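Local coordinates for protein putative sodium:solute symporter (Proteus mirabilis, PDB 5NV9) that couples the inward flow of sodium ions to uptake of the sialic acid N-acetylneuraminic acid across the bacterial inner membrane, at residues L130-R135 and T252-V257; G134-I139 and S345-S350; L126-F131 and S352-S357; S107-L112 and G416-L421. All coordinates share one frame; numbering follows the deposited sequence. Where two conformers were deposited one is given.

Contact 1 of 4, residues L130-R135 and T252-V257; sequences LFHIGR and TASQDV. With SLB (N-acetyl-beta-neuraminic acid), chain D.
H132 and D256 meet in the buried core of this LeuT-fold transporter, where transmembrane helix 118-151 faces the junction of helix 236-253 with the short helix 255-258. CE1 of the H132 imidazole lies 3.4 Å from D256 OD2, which sits at the ring edge, and no direct hydrogen bond joins the two residues. The two side chains cross at about a right angle, the ring and carboxylate planes being 69° apart. A hydrogen bond between ND1 and S347 OG and a stack with F128 should fix the rotation of the imidazole.

Polar linkage between the segments runs through two waters. One lies in the plane of the H132 ring, 3.1 Å from NE2, and donates to S254 OG at 2.5 Å. S254 OG in turn donates to D256 OD1 (2.6 Å), reaching it almost in line with the C-O bond. The second water accepts from R135 NE at 2.9 Å and lies 3.0 Å from D256 OD2.

Charge adds a longer-range term. R135 NE is 4.5 Å from D256 OD2, but the oxygen is far from coplanar with the guanidinium, leaving an attraction of charges alone. The R135 chain is extended from CG to NE, which carries its tip into the substrate pocket. There R135 NH1 donates in the guanidinium plane to carboxylate oxygen O1B of N-acetylneuraminic acid, the N-H...O angle being 161° and the NH1-O1B distance 3.1 Å.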
# COMPACT_ATOMS: atom_id res chain seq x y z
N LEU A 130 -2.41 10.98 -8.33
CA LEU A 130 -3.83 10.67 -8.49
C LEU A 130 -4.19 9.29 -7.98
O LEU A 130 -5.24 9.15 -7.38
CB LEU A 130 -4.27 10.81 -9.95
CG LEU A 130 -4.18 12.24 -10.46
CD1 LEU A 130 -4.32 12.28 -11.98
CD2 LEU A 130 -5.21 13.12 -9.76
N PHE A 131 -3.35 8.28 -8.18
CA PHE A 131 -3.67 6.95 -7.68
C PHE A 131 -3.77 6.97 -6.15
O PHE A 131 -4.73 6.45 -5.55
CB PHE A 131 -2.69 5.86 -8.11
CG PHE A 131 -3.09 4.50 -7.58
CD1 PHE A 131 -4.19 3.83 -8.12
CD2 PHE A 131 -2.46 3.92 -6.45
CE1 PHE A 131 -4.61 2.58 -7.60
CE2 PHE A 131 -2.87 2.69 -5.92
CZ PHE A 131 -3.94 2.01 -6.49
N HIS A 132 -2.82 7.63 -5.52
CA HIS A 132 -2.78 7.67 -4.06
C HIS A 132 -3.83 8.52 -3.37
O HIS A 132 -4.23 8.21 -2.23
CB HIS A 132 -1.36 7.94 -3.58
CG HIS A 132 -0.54 6.71 -3.64
ND1 HIS A 132 -0.21 5.98 -2.52
CD2 HIS A 132 -0.18 5.95 -4.69
CE1 HIS A 132 0.41 4.88 -2.87
NE2 HIS A 132 0.45 4.84 -4.19
N ILE A 133 -4.29 9.56 -4.05
CA ILE A 133 -5.52 10.20 -3.60
C ILE A 133 -6.69 9.21 -3.52
O ILE A 133 -7.43 9.19 -2.51
CB ILE A 133 -5.89 11.37 -4.48
CG1 ILE A 133 -4.81 12.45 -4.37
CG2 ILE A 133 -7.26 11.92 -4.09
CD1 ILE A 133 -4.99 13.36 -3.19
N GLY A 134 -6.85 8.37 -4.55
CA GLY A 134 -7.77 7.26 -4.49
C GLY A 134 -7.49 6.21 -3.40
O GLY A 134 -8.42 5.74 -2.74
N ARG A 135 -6.23 5.81 -3.23
CA ARG A 135 -5.92 4.75 -2.28
C ARG A 135 -6.31 5.17 -0.84
O ARG A 135 -6.87 4.34 -0.09
CB ARG A 135 -4.45 4.30 -2.41
CG ARG A 135 -3.95 3.34 -1.35
CD ARG A 135 -2.49 3.00 -1.60
NE ARG A 135 -1.79 2.39 -0.48
CZ ARG A 135 -1.97 1.15 -0.07
NH1 ARG A 135 -2.84 0.36 -0.72
NH2 ARG A 135 -1.29 0.70 1.01
N THR A 252 9.35 -0.77 -6.97
CA THR A 252 10.25 -0.02 -7.88
C THR A 252 9.70 1.32 -8.40
O THR A 252 10.44 2.23 -8.74
CB THR A 252 10.64 -0.86 -9.12
OG1 THR A 252 9.51 -1.18 -9.94
CG2 THR A 252 11.32 -2.14 -8.70
N ALA A 253 8.38 1.43 -8.51
CA ALA A 253 7.77 2.53 -9.25
C ALA A 253 6.84 3.35 -8.41
O ALA A 253 6.27 4.27 -8.93
CB ALA A 253 7.04 1.99 -10.49
N SER A 254 6.72 3.05 -7.10
CA SER A 254 5.73 3.66 -6.24
C SER A 254 6.45 4.46 -5.16
O SER A 254 7.21 3.90 -4.38
CB SER A 254 4.84 2.58 -5.65
OG SER A 254 3.71 3.16 -5.05
N GLN A 255 6.21 5.76 -5.14
CA GLN A 255 6.92 6.67 -4.26
C GLN A 255 6.78 6.36 -2.77
O GLN A 255 7.71 6.65 -2.01
CB GLN A 255 6.47 8.11 -4.56
CG GLN A 255 7.06 9.17 -3.60
CD GLN A 255 8.57 9.40 -3.72
OE1 GLN A 255 9.27 8.76 -4.53
NE2 GLN A 255 9.10 10.24 -2.83
N ASP A 256 5.63 5.82 -2.33
CA ASP A 256 5.44 5.54 -0.88
C ASP A 256 6.45 4.51 -0.34
O ASP A 256 6.91 4.64 0.79
CB ASP A 256 3.98 5.17 -0.54
CG ASP A 256 3.47 3.95 -1.29
OD1 ASP A 256 3.93 3.63 -2.46
OD2 ASP A 256 2.57 3.31 -0.70
N VAL A 257 6.83 3.53 -1.15
CA VAL A 257 7.85 2.57 -0.78
C VAL A 257 9.29 3.06 -1.10
O VAL A 257 10.19 3.07 -0.23
CB VAL A 257 7.53 1.21 -1.39
CG1 VAL A 257 8.73 0.27 -1.26
CG2 VAL A 257 6.34 0.61 -0.67
C1 SLB D . -2.89 -3.45 1.12
C2 SLB D . -1.99 -4.11 0.11
C3 SLB D . -2.85 -4.74 -0.97
C4 SLB D . -2.03 -5.63 -1.94
C5 SLB D . -1.39 -6.70 -1.06
C6 SLB D . -0.52 -6.04 0.04
C7 SLB D . 0.16 -7.02 1.00
C8 SLB D . 0.96 -6.30 2.05
C9 SLB D . 1.77 -7.27 2.90
C10 SLB D . -0.79 -8.93 -1.92
C11 SLB D . 0.35 -9.72 -2.50
N5 SLB D . -0.56 -7.61 -1.86
O1A SLB D . -3.24 -4.12 2.15
O1B SLB D . -3.30 -2.25 0.87
O2 SLB D . -1.06 -3.16 -0.48
O4 SLB D . -2.90 -6.26 -2.94
O6 SLB D . -1.32 -5.16 0.83
O7 SLB D . -0.82 -7.80 1.70
O8 SLB D . 1.84 -5.36 1.43
O9 SLB D . 2.79 -7.97 2.13
O10 SLB D . -1.83 -9.47 -1.49
O HOH W 1 1.53 2.76 -6.20
O HOH W 2 0.27 3.68 1.16

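Contact 2 of 4, residues G134-I139 and S345-S350; sequences GRVAII and SSSLNS. With NA (sodium ion), chain C; SLB (N-acetyl-beta-neuraminic acid), chain D.
V136 and S347 are the closest CA pair, 7.0 Å apart, between segments 134-139 and 345-350, which lie on the buried transmembrane helices 118-151 and 328-361 and run in roughly opposite directions. So close a spacing suits the small serine: V136 CG2, which stands beside its backbone N, rests on S347 CB at 3.7 Å. The serine hydroxyl serves polar partners instead. S347 OG is hydrogen-bonded to H132 ND1 and, at 2.9 Å, to the water that also binds R135 NE. It sits at the edge of the R135 guanidinium, 4.0 Å from NE, so the water completes a link that the two side chains do not make directly. One face of that guanidinium is covered from its own helix, I139 CD1 lying 3.9 Å above the centre. On the other helix, S345 and S346 give their hydroxyls to a sodium ion, bound by S345 OG at 2.5 Å and by S346 OG at 2.2 Å. Both carboxylate oxygens of D182 and the carbonyl of S342 complete the site, and S346 OG is also hydrogen-bonded to T57. This is the Na3 site, the position distinct from the Na2 site conserved in this family.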
# COMPACT_ATOMS: atom_id res chain seq x y z
N GLY A 134 -6.85 8.37 -4.55
CA GLY A 134 -7.77 7.26 -4.49
C GLY A 134 -7.49 6.21 -3.40
O GLY A 134 -8.42 5.74 -2.74
N ARG A 135 -6.23 5.81 -3.23
CA ARG A 135 -5.92 4.75 -2.28
C ARG A 135 -6.31 5.17 -0.84
O ARG A 135 -6.87 4.34 -0.09
CB ARG A 135 -4.45 4.30 -2.41
CG ARG A 135 -3.95 3.34 -1.35
CD ARG A 135 -2.49 3.00 -1.60
NE ARG A 135 -1.79 2.39 -0.48
CZ ARG A 135 -1.97 1.15 -0.07
NH1 ARG A 135 -2.84 0.36 -0.72
NH2 ARG A 135 -1.29 0.70 1.01
N VAL A 136 -6.02 6.42 -0.48
CA VAL A 136 -6.37 6.98 0.79
C VAL A 136 -7.92 6.94 1.00
O VAL A 136 -8.41 6.53 2.12
CB VAL A 136 -5.89 8.43 0.94
CG1 VAL A 136 -6.48 9.09 2.19
CG2 VAL A 136 -4.38 8.50 1.01
N ALA A 137 -8.66 7.39 -0.03
CA ALA A 137 -10.15 7.44 0.04
C ALA A 137 -10.73 6.03 0.22
O ALA A 137 -11.56 5.80 1.09
CB ALA A 137 -10.75 8.11 -1.17
N ILE A 138 -10.17 5.09 -0.50
CA ILE A 138 -10.57 3.71 -0.43
C ILE A 138 -10.26 3.08 0.92
O ILE A 138 -11.09 2.35 1.47
CB ILE A 138 -10.01 2.89 -1.61
CG1 ILE A 138 -10.73 3.35 -2.89
CG2 ILE A 138 -10.29 1.41 -1.43
CD1 ILE A 138 -10.32 2.68 -4.19
N ILE A 139 -9.05 3.37 1.44
CA ILE A 139 -8.59 2.78 2.68
C ILE A 139 -9.55 3.27 3.79
O ILE A 139 -9.91 2.53 4.67
CB ILE A 139 -7.14 3.13 3.02
CG1 ILE A 139 -6.19 2.23 2.23
CG2 ILE A 139 -6.88 2.90 4.50
CD1 ILE A 139 -4.74 2.69 2.27
N SER A 345 -0.86 7.84 6.06
CA SER A 345 0.15 8.83 6.37
C SER A 345 1.26 8.79 5.31
O SER A 345 1.73 9.84 4.85
CB SER A 345 0.70 8.56 7.73
OG SER A 345 1.46 7.35 7.71
N SER A 346 1.69 7.58 4.92
CA SER A 346 2.71 7.42 3.93
C SER A 346 2.31 7.92 2.56
O SER A 346 3.17 8.43 1.82
CB SER A 346 3.14 5.95 3.74
OG SER A 346 3.72 5.44 4.90
N SER A 347 1.05 7.69 2.19
CA SER A 347 0.53 8.12 0.91
C SER A 347 0.46 9.67 0.88
O SER A 347 0.80 10.28 -0.14
CB SER A 347 -0.88 7.53 0.64
OG SER A 347 -0.87 6.18 0.17
N LEU A 348 0.03 10.30 1.98
CA LEU A 348 -0.01 11.80 2.02
C LEU A 348 1.38 12.46 1.93
O LEU A 348 1.61 13.39 1.11
CB LEU A 348 -0.70 12.33 3.26
CG LEU A 348 -2.22 12.07 3.44
CD1 LEU A 348 -2.67 12.58 4.82
CD2 LEU A 348 -3.06 12.66 2.36
N ASN A 349 2.31 11.96 2.71
CA ASN A 349 3.67 12.45 2.61
C ASN A 349 4.31 12.23 1.22
O ASN A 349 5.00 13.11 0.71
CB ASN A 349 4.55 11.86 3.68
CG ASN A 349 5.95 12.43 3.65
OD1 ASN A 349 6.80 11.88 2.98
ND2 ASN A 349 6.23 13.47 4.43
N SER A 350 4.06 11.07 0.61
CA SER A 350 4.63 10.78 -0.72
C SER A 350 4.03 11.61 -1.74
O SER A 350 4.71 11.97 -2.71
CB SER A 350 4.50 9.32 -1.07
OG SER A 350 5.31 8.59 -0.16
NA NA C . 3.07 5.57 7.03
C1 SLB D . -2.89 -3.45 1.12
C2 SLB D . -1.99 -4.11 0.11
C3 SLB D . -2.85 -4.74 -0.97
C4 SLB D . -2.03 -5.63 -1.94
C5 SLB D . -1.39 -6.70 -1.06
C6 SLB D . -0.52 -6.04 0.04
C7 SLB D . 0.16 -7.02 1.00
C8 SLB D . 0.96 -6.30 2.05
C9 SLB D . 1.77 -7.27 2.90
C10 SLB D . -0.79 -8.93 -1.92
C11 SLB D . 0.35 -9.72 -2.50
N5 SLB D . -0.56 -7.61 -1.86
O1A SLB D . -3.24 -4.12 2.15
O1B SLB D . -3.30 -2.25 0.87
O2 SLB D . -1.06 -3.16 -0.48
O4 SLB D . -2.90 -6.26 -2.94
O6 SLB D . -1.32 -5.16 0.83
O7 SLB D . -0.82 -7.80 1.70
O8 SLB D . 1.84 -5.36 1.43
O9 SLB D . 2.79 -7.97 2.13
O10 SLB D . -1.83 -9.47 -1.49
O HOH W 2 0.27 3.68 1.16

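Contact 3 of 4, residues L126-F131 and S352-S357; sequences LSFMLF and SSCFNS
M129 and C354 lie where helix 118-151 packs against helix 328-361, with CA atoms 7.2 Å apart. The short segments are antiparallel but inclined, at 147°, and their axes approach to 9.8 Å.

The main bump is M129, a selenomethionine. Its CG, beside the backbone N, rides against C354 CB at 3.8 Å, and an anti second torsion (chi2 -170°) carries the selenium on to the backbone of the next residue; the bend at chi3 turns only the terminal methyl, CE. SE comes 3.6 Å from F355 N and 3.9 Å from F355 CB, so the hollow it fills is floored by the main chain between C354 and F355 and bounded by the first carbon of the phenylalanine. SE also lies at the edge of the F355 ring, near its plane.

A second, smaller bump goes the other way. C354 SG lies against the CD2-CE2 side of the F128 ring and touches F128 CD2 at 3.7 Å. It is 4.5 Å from the ring centroid and 44° off the normal, an oblique sulfur-aromatic contact. Thus C354 presents its CB to the selenomethionine and its sulfur to the aromatic ring. The side-chain contacts between the segments are apolar; no hydrogen bond crosses between them.

Other helices and loops close in on this pair. F128 packs on S254, Q255 and D256, while Y109 touches both F128 and C354. Farther along, S352 and F355 lean on V380 of helix 370-398, and F39 of helix 35-40 packs against S352, S353 and N356.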
# COMPACT_ATOMS: atom_id res chain seq x y z
N LEU A 126 2.20 12.32 -11.91
CA LEU A 126 0.78 12.61 -11.91
C LEU A 126 -0.04 11.33 -11.73
O LEU A 126 -1.05 11.33 -11.00
CB LEU A 126 0.38 13.35 -13.20
CG LEU A 126 1.01 14.73 -13.31
CD1 LEU A 126 0.87 15.25 -14.71
CD2 LEU A 126 0.41 15.74 -12.33
N SER A 127 0.38 10.22 -12.33
CA SER A 127 -0.34 8.96 -12.14
C SER A 127 -0.23 8.49 -10.66
O SER A 127 -1.20 7.99 -10.09
CB SER A 127 0.21 7.87 -13.05
OG SER A 127 -0.03 8.14 -14.41
N PHE A 128 0.96 8.65 -10.06
CA PHE A 128 1.18 8.32 -8.67
C PHE A 128 0.27 9.14 -7.80
O PHE A 128 -0.47 8.58 -6.97
CB PHE A 128 2.65 8.43 -8.19
CG PHE A 128 2.79 8.24 -6.72
CD1 PHE A 128 2.93 6.97 -6.16
CD2 PHE A 128 2.67 9.31 -5.86
CE1 PHE A 128 2.98 6.79 -4.79
CE2 PHE A 128 2.72 9.13 -4.47
CZ PHE A 128 2.90 7.88 -3.94
N MSE A 129 0.34 10.45 -7.94
CA MSE A 129 -0.37 11.38 -7.06
C MSE A 129 -1.87 11.12 -7.13
O MSE A 129 -2.53 11.02 -6.10
CB MSE A 129 -0.00 12.79 -7.42
CG MSE A 129 1.40 13.05 -6.97
SE MSE A 129 1.78 14.98 -7.14
CE MSE A 129 2.10 14.97 -9.08
N LEU A 130 -2.41 10.98 -8.33
CA LEU A 130 -3.83 10.67 -8.49
C LEU A 130 -4.19 9.29 -7.98
O LEU A 130 -5.24 9.15 -7.38
CB LEU A 130 -4.27 10.81 -9.95
CG LEU A 130 -4.18 12.24 -10.46
CD1 LEU A 130 -4.32 12.28 -11.98
CD2 LEU A 130 -5.21 13.12 -9.76
N PHE A 131 -3.35 8.28 -8.18
CA PHE A 131 -3.67 6.95 -7.68
C PHE A 131 -3.77 6.97 -6.15
O PHE A 131 -4.73 6.45 -5.55
CB PHE A 131 -2.69 5.86 -8.11
CG PHE A 131 -3.09 4.50 -7.58
CD1 PHE A 131 -4.19 3.83 -8.12
CD2 PHE A 131 -2.46 3.92 -6.45
CE1 PHE A 131 -4.61 2.58 -7.60
CE2 PHE A 131 -2.87 2.69 -5.92
CZ PHE A 131 -3.94 2.01 -6.49
N SER A 352 2.83 14.63 -1.30
CA SER A 352 3.54 15.92 -1.14
C SER A 352 4.98 15.89 -1.57
O SER A 352 5.42 16.89 -2.10
CB SER A 352 3.46 16.43 0.26
OG SER A 352 4.12 17.68 0.39
N SER A 353 5.74 14.78 -1.41
CA SER A 353 7.10 14.76 -1.90
C SER A 353 7.16 14.88 -3.49
O SER A 353 8.02 15.59 -4.03
CB SER A 353 7.84 13.48 -1.44
OG SER A 353 7.38 12.32 -2.18
N CYS A 354 6.29 14.13 -4.17
CA CYS A 354 6.14 14.21 -5.62
C CYS A 354 5.72 15.59 -6.06
O CYS A 354 6.29 16.16 -7.01
CB CYS A 354 5.09 13.18 -6.08
SG CYS A 354 5.68 11.47 -5.95
N PHE A 355 4.71 16.16 -5.40
CA PHE A 355 4.34 17.50 -5.80
C PHE A 355 5.53 18.48 -5.67
O PHE A 355 5.78 19.27 -6.59
CB PHE A 355 3.15 17.98 -5.02
CG PHE A 355 2.60 19.29 -5.51
CD1 PHE A 355 3.14 20.46 -5.09
CD2 PHE A 355 1.55 19.32 -6.44
CE1 PHE A 355 2.61 21.68 -5.50
CE2 PHE A 355 1.04 20.52 -6.88
CZ PHE A 355 1.59 21.71 -6.42
N ASN A 356 6.26 18.40 -4.55
CA ASN A 356 7.35 19.31 -4.22
C ASN A 356 8.49 19.29 -5.26
O ASN A 356 8.99 20.36 -5.72
CB ASN A 356 7.91 18.99 -2.82
CG ASN A 356 8.43 20.21 -2.09
OD1 ASN A 356 9.63 20.53 -2.13
ND2 ASN A 356 7.52 20.95 -1.45
N SER A 357 8.90 18.08 -5.64
CA SER A 357 10.01 17.88 -6.53
C SER A 357 9.58 18.00 -8.00
O SER A 357 10.15 18.81 -8.73
CB SER A 357 10.69 16.52 -6.28
OG SER A 357 11.73 16.28 -7.26

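Contact 4 of 4, residues S107-L112 and G416-L421; sequences SAYEYL and GPMTGL
Y109 sits in the capped turn that leads into the cytoplasmic helix 110-115 and L112 in the first turn of that helix; they face M418 and L421 of transmembrane helix 415-427. The selenomethionine M418 and the tyrosine form a Met-aromatic contact of oblique geometry, with SE 5.1 Å from the ring centroid and 54° off its normal. SE comes nearest at the phenol end, 3.8 Å from Y109 OH, and M418 CG lies 4.2 Å from Y109 CE1. The hydroxyl itself has a stronger partner in the carbonyl of A253; this hydrogen bond ties Y109 OH to the end of helix 236-253 while SE packs beside it.

The turn that presents Y109 is a type I beta turn from S107 to E110, with a capping box formed by the same two residues. S107 N donates to E110 OE2 at 3.0 Å and 175°, a nearly straight bond that reaches the oxygen from above the carboxylate plane. The reciprocal bond, from Y109 N to S107 OG, is weak at 3.4 Å. E110 OE2 also pairs with S357, and S107 OG with D358, tying the box to helix 328-361.

Beyond the turn, L112 and L421 meet at about a right angle. The CD2 branch of L112 ends 4.0 Å from L421 CB. Elsewhere L421 packs on A436 and I440 of helix 433-452.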
# COMPACT_ATOMS: atom_id res chain seq x y z
N SER A 107 11.88 12.56 -5.11
CA SER A 107 10.82 11.78 -5.81
C SER A 107 11.46 10.71 -6.70
O SER A 107 12.38 10.99 -7.42
CB SER A 107 9.95 12.70 -6.66
OG SER A 107 9.04 12.00 -7.46
N ALA A 108 10.93 9.51 -6.65
CA ALA A 108 11.38 8.41 -7.52
C ALA A 108 11.38 8.74 -9.01
O ALA A 108 12.27 8.23 -9.77
CB ALA A 108 10.51 7.18 -7.28
N TYR A 109 10.45 9.62 -9.40
CA TYR A 109 10.18 9.93 -10.84
C TYR A 109 11.29 10.81 -11.45
O TYR A 109 11.44 10.92 -12.68
CB TYR A 109 8.73 10.43 -11.02
CG TYR A 109 7.81 9.47 -10.34
CD1 TYR A 109 7.76 8.11 -10.73
CD2 TYR A 109 7.11 9.84 -9.15
CE1 TYR A 109 6.98 7.19 -10.02
CE2 TYR A 109 6.32 8.92 -8.45
CZ TYR A 109 6.29 7.59 -8.85
OH TYR A 109 5.54 6.68 -8.13
N GLU A 110 12.12 11.36 -10.59
CA GLU A 110 13.34 12.07 -11.04
C GLU A 110 14.24 11.14 -11.82
O GLU A 110 14.93 11.59 -12.73
CB GLU A 110 14.17 12.61 -9.85
CG GLU A 110 13.51 13.73 -9.07
CD GLU A 110 14.18 14.03 -7.71
OE1 GLU A 110 15.41 13.89 -7.54
OE2 GLU A 110 13.46 14.43 -6.78
N TYR A 111 14.29 9.86 -11.44
CA TYR A 111 15.05 8.90 -12.23
C TYR A 111 14.62 8.94 -13.74
O TYR A 111 15.49 8.87 -14.62
CB TYR A 111 14.91 7.47 -11.67
CG TYR A 111 15.38 6.44 -12.63
CD1 TYR A 111 16.73 6.18 -12.78
CD2 TYR A 111 14.45 5.75 -13.47
CE1 TYR A 111 17.18 5.26 -13.73
CE2 TYR A 111 14.89 4.85 -14.43
CZ TYR A 111 16.25 4.61 -14.55
OH TYR A 111 16.70 3.68 -15.47
N LEU A 112 13.30 9.02 -13.99
CA LEU A 112 12.76 8.99 -15.33
C LEU A 112 13.18 10.20 -16.18
O LEU A 112 13.39 10.04 -17.38
CB LEU A 112 11.24 8.84 -15.35
CG LEU A 112 10.62 7.56 -14.73
CD1 LEU A 112 9.10 7.64 -14.75
CD2 LEU A 112 11.12 6.28 -15.39
N GLY A 416 0.46 0.18 -14.40
CA GLY A 416 1.18 -0.64 -15.36
C GLY A 416 2.18 0.18 -16.17
O GLY A 416 3.39 -0.09 -16.15
N PRO A 417 1.70 1.21 -16.89
CA PRO A 417 2.64 2.02 -17.71
C PRO A 417 3.73 2.68 -16.85
O PRO A 417 4.88 2.75 -17.26
CB PRO A 417 1.71 3.05 -18.39
CG PRO A 417 0.34 2.45 -18.36
CD PRO A 417 0.30 1.59 -17.11
N MSE A 418 3.40 3.15 -15.63
CA MSE A 418 4.43 3.77 -14.80
C MSE A 418 5.55 2.78 -14.51
O MSE A 418 6.77 3.11 -14.56
CB MSE A 418 3.67 4.32 -13.59
CG MSE A 418 4.52 4.89 -12.47
SE MSE A 418 3.36 5.29 -10.91
CE MSE A 418 1.67 5.26 -11.93
N THR A 419 5.17 1.56 -14.22
CA THR A 419 6.11 0.52 -13.83
C THR A 419 6.94 0.04 -15.03
O THR A 419 8.14 -0.28 -14.90
CB THR A 419 5.36 -0.71 -13.26
OG1 THR A 419 4.63 -0.35 -12.08
CG2 THR A 419 6.31 -1.83 -12.97
N GLY A 420 6.30 -0.03 -16.20
CA GLY A 420 7.04 -0.39 -17.42
C GLY A 420 8.18 0.59 -17.75
O GLY A 420 9.24 0.21 -18.26
N LEU A 421 7.91 1.88 -17.54
CA LEU A 421 8.89 2.90 -17.75
C LEU A 421 10.15 2.65 -16.96
O LEU A 421 11.21 2.86 -17.52
CB LEU A 421 8.35 4.29 -17.44
CG LEU A 421 7.35 4.89 -18.44
CD1 LEU A 421 6.59 6.09 -17.85
CD2 LEU A 421 8.04 5.33 -19.71

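Along helix 118-151, contacts 3, 1 and 2 follow one another in sequence: residues 126-131, 130-135 and 134-139 overlap by two residues each. Contacts 2 and 3 share helix 328-361 as partner, and contact 1, its centre 8 Å from each of theirs, brings in helix 255-258. Contact 4 closes the longest loop, with the other three nested inside it; its centre is 12 Å from that of contact 3 and 19 Å from that of contact 2. Contact 1 touches all three others, and contact 3 touches contacts 2 and 4, whereas contacts 2 and 4 do not meet. The chain of touching contacts runs from the sialic acid and Na3 sites toward the cytoplasmic segment 107-112 of the outward-open transporter.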